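Local coordinates for putative uncharacterized protein PH1780 (Pyrococcus horikoshii, PDB 2YZQ) that binds S-adenosylmethionine through its CBS domains and is otherwise of unknown function, probably sensing this adenosyl ligand, at residues A[171-176]-A[224-229]. Numbering follows the deposited sequence.
With SAM (S-adenosylmethionine), chain B.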
ATOM      1  N   GLY A 171     -15.180  -6.160 -11.278  1.00 12.32           N
ATOM      2  CA  GLY A 171     -13.753  -6.329 -11.470  1.00 12.77           C
ATOM      3  C   GLY A 171     -12.944  -5.334 -10.670  1.00 11.92           C
ATOM      4  O   GLY A 171     -13.472  -4.619  -9.821  1.00 11.72           O
ATOM      5  N   ILE A 172     -11.648  -5.302 -10.943  1.00 11.54           N
ATOM      6  CA  ILE A 172     -10.762  -4.383 -10.250  1.00 11.95           C
ATOM      7  C   ILE A 172      -9.550  -4.199 -11.152  1.00 13.27           C
ATOM      8  O   ILE A 172      -9.204  -5.097 -11.915  1.00 11.51           O
ATOM      9  CB  ILE A 172     -10.386  -4.957  -8.856  1.00 12.32           C
ATOM     10  CG1 ILE A 172      -9.597  -3.921  -8.054  1.00 11.97           C
ATOM     11  CG2 ILE A 172      -9.630  -6.276  -9.011  1.00 12.72           C
ATOM     12  CD1 ILE A 172      -9.669  -4.149  -6.555  1.00 12.86           C
ATOM     13  N   VAL A 173      -8.914  -3.035 -11.087  1.00 12.03           N
ATOM     14  CA  VAL A 173      -7.763  -2.778 -11.946  1.00 11.87           C
ATOM     15  C   VAL A 173      -6.715  -1.890 -11.286  1.00 13.06           C
ATOM     16  O   VAL A 173      -7.056  -0.988 -10.520  1.00 12.12           O
ATOM     17  CB  VAL A 173      -8.217  -2.110 -13.278  1.00 12.65           C
ATOM     18  CG1 VAL A 173      -8.839  -0.731 -13.005  1.00 12.94           C
ATOM     19  CG2 VAL A 173      -7.043  -1.980 -14.231  1.00 13.31           C
ATOM     20  N   ASP A 174      -5.441  -2.168 -11.563  1.00 12.17           N
ATOM     21  CA  ASP A 174      -4.358  -1.347 -11.035  1.00 12.66           C
ATOM     22  C   ASP A 174      -3.303  -1.116 -12.107  1.00 14.35           C
ATOM     23  O   ASP A 174      -3.450  -1.576 -13.244  1.00 13.89           O
ATOM     24  CB  ASP A 174      -3.757  -1.932  -9.737  1.00 12.91           C
ATOM     25  CG  ASP A 174      -2.820  -3.107  -9.960  1.00 14.25           C
ATOM     26  OD1 ASP A 174      -2.585  -3.521 -11.112  1.00 13.35           O
ATOM     27  OD2 ASP A 174      -2.305  -3.616  -8.941  1.00 14.34           O
ATOM     28  N   GLU A 175      -2.258  -0.379 -11.754  1.00 15.17           N
ATOM     29  CA  GLU A 175      -1.202  -0.035 -12.695  1.00 16.46           C
ATOM     30  C   GLU A 175      -0.578  -1.229 -13.413  1.00 15.58           C
ATOM     31  O   GLU A 175      -0.330  -1.172 -14.615  1.00 16.17           O
ATOM     32  CB  GLU A 175      -0.127   0.773 -11.960  1.00 20.92           C
ATOM     33  CG  GLU A 175       1.023   1.257 -12.810  1.00 30.18           C
ATOM     34  CD  GLU A 175       1.953   2.167 -12.031  1.00 31.28           C
ATOM     35  OE1 GLU A 175       2.256   1.839 -10.862  1.00 34.60           O
ATOM     36  OE2 GLU A 175       2.386   3.201 -12.586  1.00 36.06           O
ATOM     37  N   THR A 176      -0.339  -2.310 -12.684  1.00 15.15           N
ATOM     38  CA  THR A 176       0.274  -3.492 -13.285  1.00 15.05           C
ATOM     39  C   THR A 176      -0.574  -4.122 -14.386  1.00 15.65           C
ATOM     40  O   THR A 176      -0.045  -4.812 -15.264  1.00 15.60           O
ATOM     41  CB  THR A 176       0.578  -4.572 -12.222  1.00 17.01           C
ATOM     42  OG1 THR A 176      -0.638  -5.210 -11.815  1.00 14.45           O
ATOM     43  CG2 THR A 176       1.254  -3.946 -11.010  1.00 16.20           C
ATOM     44  N   ALA A 224     -12.361  -2.560 -19.225  1.00 15.97           N
ATOM     45  CA  ALA A 224     -12.835  -3.928 -19.078  1.00 16.35           C
ATOM     46  C   ALA A 224     -11.856  -4.902 -19.737  1.00 16.58           C
ATOM     47  O   ALA A 224     -11.717  -6.045 -19.298  1.00 17.47           O
ATOM     48  CB  ALA A 224     -14.218  -4.073 -19.713  1.00 17.93           C
ATOM     49  N   GLU A 225     -11.172  -4.438 -20.779  1.00 16.50           N
ATOM     50  CA  GLU A 225     -10.223  -5.274 -21.511  1.00 18.10           C
ATOM     51  C   GLU A 225      -8.949  -5.659 -20.755  1.00 18.02           C
ATOM     52  O   GLU A 225      -8.227  -6.556 -21.185  1.00 20.54           O
ATOM     53  CB  GLU A 225      -9.844  -4.605 -22.838  1.00 20.68           C
ATOM     54  CG  GLU A 225     -10.927  -4.700 -23.907  1.00 25.20           C
ATOM     55  CD  GLU A 225     -10.493  -4.114 -25.241  1.00 28.37           C
ATOM     56  OE1 GLU A 225      -9.305  -4.260 -25.598  1.00 32.19           O
ATOM     57  OE2 GLU A 225     -11.340  -3.519 -25.940  1.00 32.60           O
ATOM     58  N   ILE A 226      -8.662  -4.993 -19.640  1.00 16.30           N
ATOM     59  CA  ILE A 226      -7.461  -5.336 -18.879  1.00 14.02           C
ATOM     60  C   ILE A 226      -7.737  -5.582 -17.398  1.00 14.08           C
ATOM     61  O   ILE A 226      -6.819  -5.858 -16.632  1.00 14.59           O
ATOM     62  CB  ILE A 226      -6.380  -4.233 -18.977  1.00 15.33           C
ATOM     63  CG1 ILE A 226      -6.892  -2.941 -18.335  1.00 14.55           C
ATOM     64  CG2 ILE A 226      -5.992  -4.002 -20.434  1.00 15.70           C
ATOM     65  CD1 ILE A 226      -5.807  -1.902 -18.104  1.00 15.45           C
ATOM     66  N   MET A 227      -8.998  -5.512 -16.999  1.00 13.66           N
ATOM     67  CA  MET A 227      -9.330  -5.692 -15.589  1.00 13.08           C
ATOM     68  C   MET A 227      -9.305  -7.134 -15.092  1.00 13.50           C
ATOM     69  O   MET A 227      -9.423  -8.089 -15.870  1.00 14.29           O
ATOM     70  CB  MET A 227     -10.708  -5.091 -15.302  1.00 12.93           C
ATOM     71  CG  MET A 227     -11.874  -5.929 -15.820  1.00 13.77           C
ATOM     72  SD  MET A 227     -13.453  -5.166 -15.423  1.00 13.70           S
ATOM     73  CE  MET A 227     -14.602  -6.415 -16.016  1.00 13.71           C
ATOM     74  N   THR A 228      -9.130  -7.275 -13.781  1.00 12.83           N
ATOM     75  CA  THR A 228      -9.139  -8.575 -13.123  1.00 12.15           C
ATOM     76  C   THR A 228     -10.607  -8.812 -12.757  1.00 14.11           C
ATOM     77  O   THR A 228     -11.213  -8.009 -12.043  1.00 12.46           O
ATOM     78  CB  THR A 228      -8.280  -8.550 -11.844  1.00 11.60           C
ATOM     79  OG1 THR A 228      -6.904  -8.327 -12.191  1.00 12.12           O
ATOM     80  CG2 THR A 228      -8.415  -9.858 -11.081  1.00 12.06           C
ATOM     81  N   ARG A 229     -11.186  -9.906 -13.246  1.00 13.78           N
ATOM     82  CA  ARG A 229     -12.596 -10.190 -12.991  1.00 16.61           C
ATOM     83  C   ARG A 229     -12.928 -10.866 -11.669  1.00 15.68           C
ATOM     84  O   ARG A 229     -14.010 -10.646 -11.114  1.00 16.18           O
ATOM     85  CB  ARG A 229     -13.170 -11.004 -14.153  1.00 18.67           C
ATOM     86  CG  ARG A 229     -13.190 -10.221 -15.455  1.00 22.42           C
ATOM     87  CD  ARG A 229     -13.654 -11.060 -16.631  1.00 26.87           C
ATOM     88  NE  ARG A 229     -13.589 -10.289 -17.870  1.00 30.29           N
ATOM     89  CZ  ARG A 229     -14.448  -9.333 -18.202  1.00 32.96           C
ATOM     90  NH1 ARG A 229     -15.452  -9.029 -17.387  1.00 35.68           N
ATOM     91  NH2 ARG A 229     -14.300  -8.672 -19.342  1.00 33.71           N
TER
HETATM   92  N   SAM B6075       1.684  -3.048  -6.276  1.00 21.74           N
HETATM   93  CA  SAM B6075       1.857  -4.462  -6.642  1.00 22.95           C
HETATM   94  C   SAM B6075       2.881  -4.582  -7.757  1.00 22.98           C
HETATM   95  O   SAM B6075       3.367  -5.668  -8.027  1.00 26.70           O
HETATM   96  OXT SAM B6075       3.220  -3.596  -8.388  1.00 24.18           O
HETATM   97  CB  SAM B6075       0.505  -5.031  -7.093  1.00 20.96           C
HETATM   98  CG  SAM B6075       0.532  -6.559  -7.017  1.00 19.17           C
HETATM   99  SD  SAM B6075      -1.139  -7.228  -7.271  1.00 16.27           S
HETATM  100  CE  SAM B6075      -0.718  -9.000  -7.396  1.00 17.89           C
HETATM  101  C5' SAM B6075      -1.596  -6.740  -8.950  1.00 14.16           C
HETATM  102  C4' SAM B6075      -2.778  -7.591  -9.417  1.00 13.73           C
HETATM  103  O4' SAM B6075      -3.707  -7.783  -8.322  1.00 14.03           O
HETATM  104  C3' SAM B6075      -3.551  -6.913 -10.556  1.00 13.44           C
HETATM  105  O3' SAM B6075      -3.877  -7.889 -11.559  1.00 14.10           O
HETATM  106  C2' SAM B6075      -4.800  -6.370  -9.849  1.00 12.85           C
HETATM  107  O2' SAM B6075      -5.894  -6.202 -10.757  1.00 12.71           O
HETATM  108  C1' SAM B6075      -5.025  -7.464  -8.795  1.00 12.48           C
HETATM  109  N9  SAM B6075      -5.851  -7.025  -7.667  1.00 12.40           N
HETATM  110  C8  SAM B6075      -5.718  -5.894  -6.894  1.00 13.61           C
HETATM  111  N7  SAM B6075      -6.576  -5.937  -5.908  1.00 11.74           N
HETATM  112  C5  SAM B6075      -7.381  -7.021  -6.072  1.00 12.07           C
HETATM  113  C6  SAM B6075      -8.523  -7.555  -5.412  1.00 12.08           C
HETATM  114  N6  SAM B6075      -9.079  -6.914  -4.323  1.00 12.11           N
HETATM  115  N1  SAM B6075      -9.064  -8.704  -5.868  1.00 12.47           N
HETATM  116  C2  SAM B6075      -8.590  -9.324  -6.955  1.00 12.99           C
HETATM  117  N3  SAM B6075      -7.506  -8.880  -7.585  1.00 10.75           N
HETATM  118  C4  SAM B6075      -6.899  -7.731  -7.198  1.00 11.23           C
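Ile172, on the edge strand 169-174, and Thr228, in the loop leading to helix 240-250, are joined as an antiparallel hydrogen-bonded pair, a single bridge. Thr228 N donates to Ile172 O at 2.9 Å, and Ile172 N to Thr228 O at 3.0 Å. Beside this bridge the two side chains, 3.9 Å apart from Ile172 CG2 to Thr228 CB, both turn to the S-adenosylmethionine. Ile172 has CG1 anti to its backbone N (chi1 -173°), and its two methyl groups touch the adenine at separate places, CG2 at C4 (3.6 Å) and CD1 near N6 and N7. Thr228 OG1 lies anti to its own carbonyl carbon and donates to ribose O2' at 2.8 Å, with CG2 lying 3.7 Å from adenine N3. The same OG1 also bonds Arg180 NH1, and Asp177 holds the ligand as well. The CB atoms of Val173 and Met227 touch alongside the bridge, and Val173 CG2 meets the tip of Ile226, CD1, at 4.1 Å. Next to Gly171, the chain of Met227, extended beyond CG, brings SD 4.1 Å from the glycine CA. Two CBS motifs thus share one nucleoside site: the bridge positions the threonine backbone, from which the hydroxyl reaches the ribose with Arg180 as its second partner, while isoleucine supplies an apolar surface for the adenine.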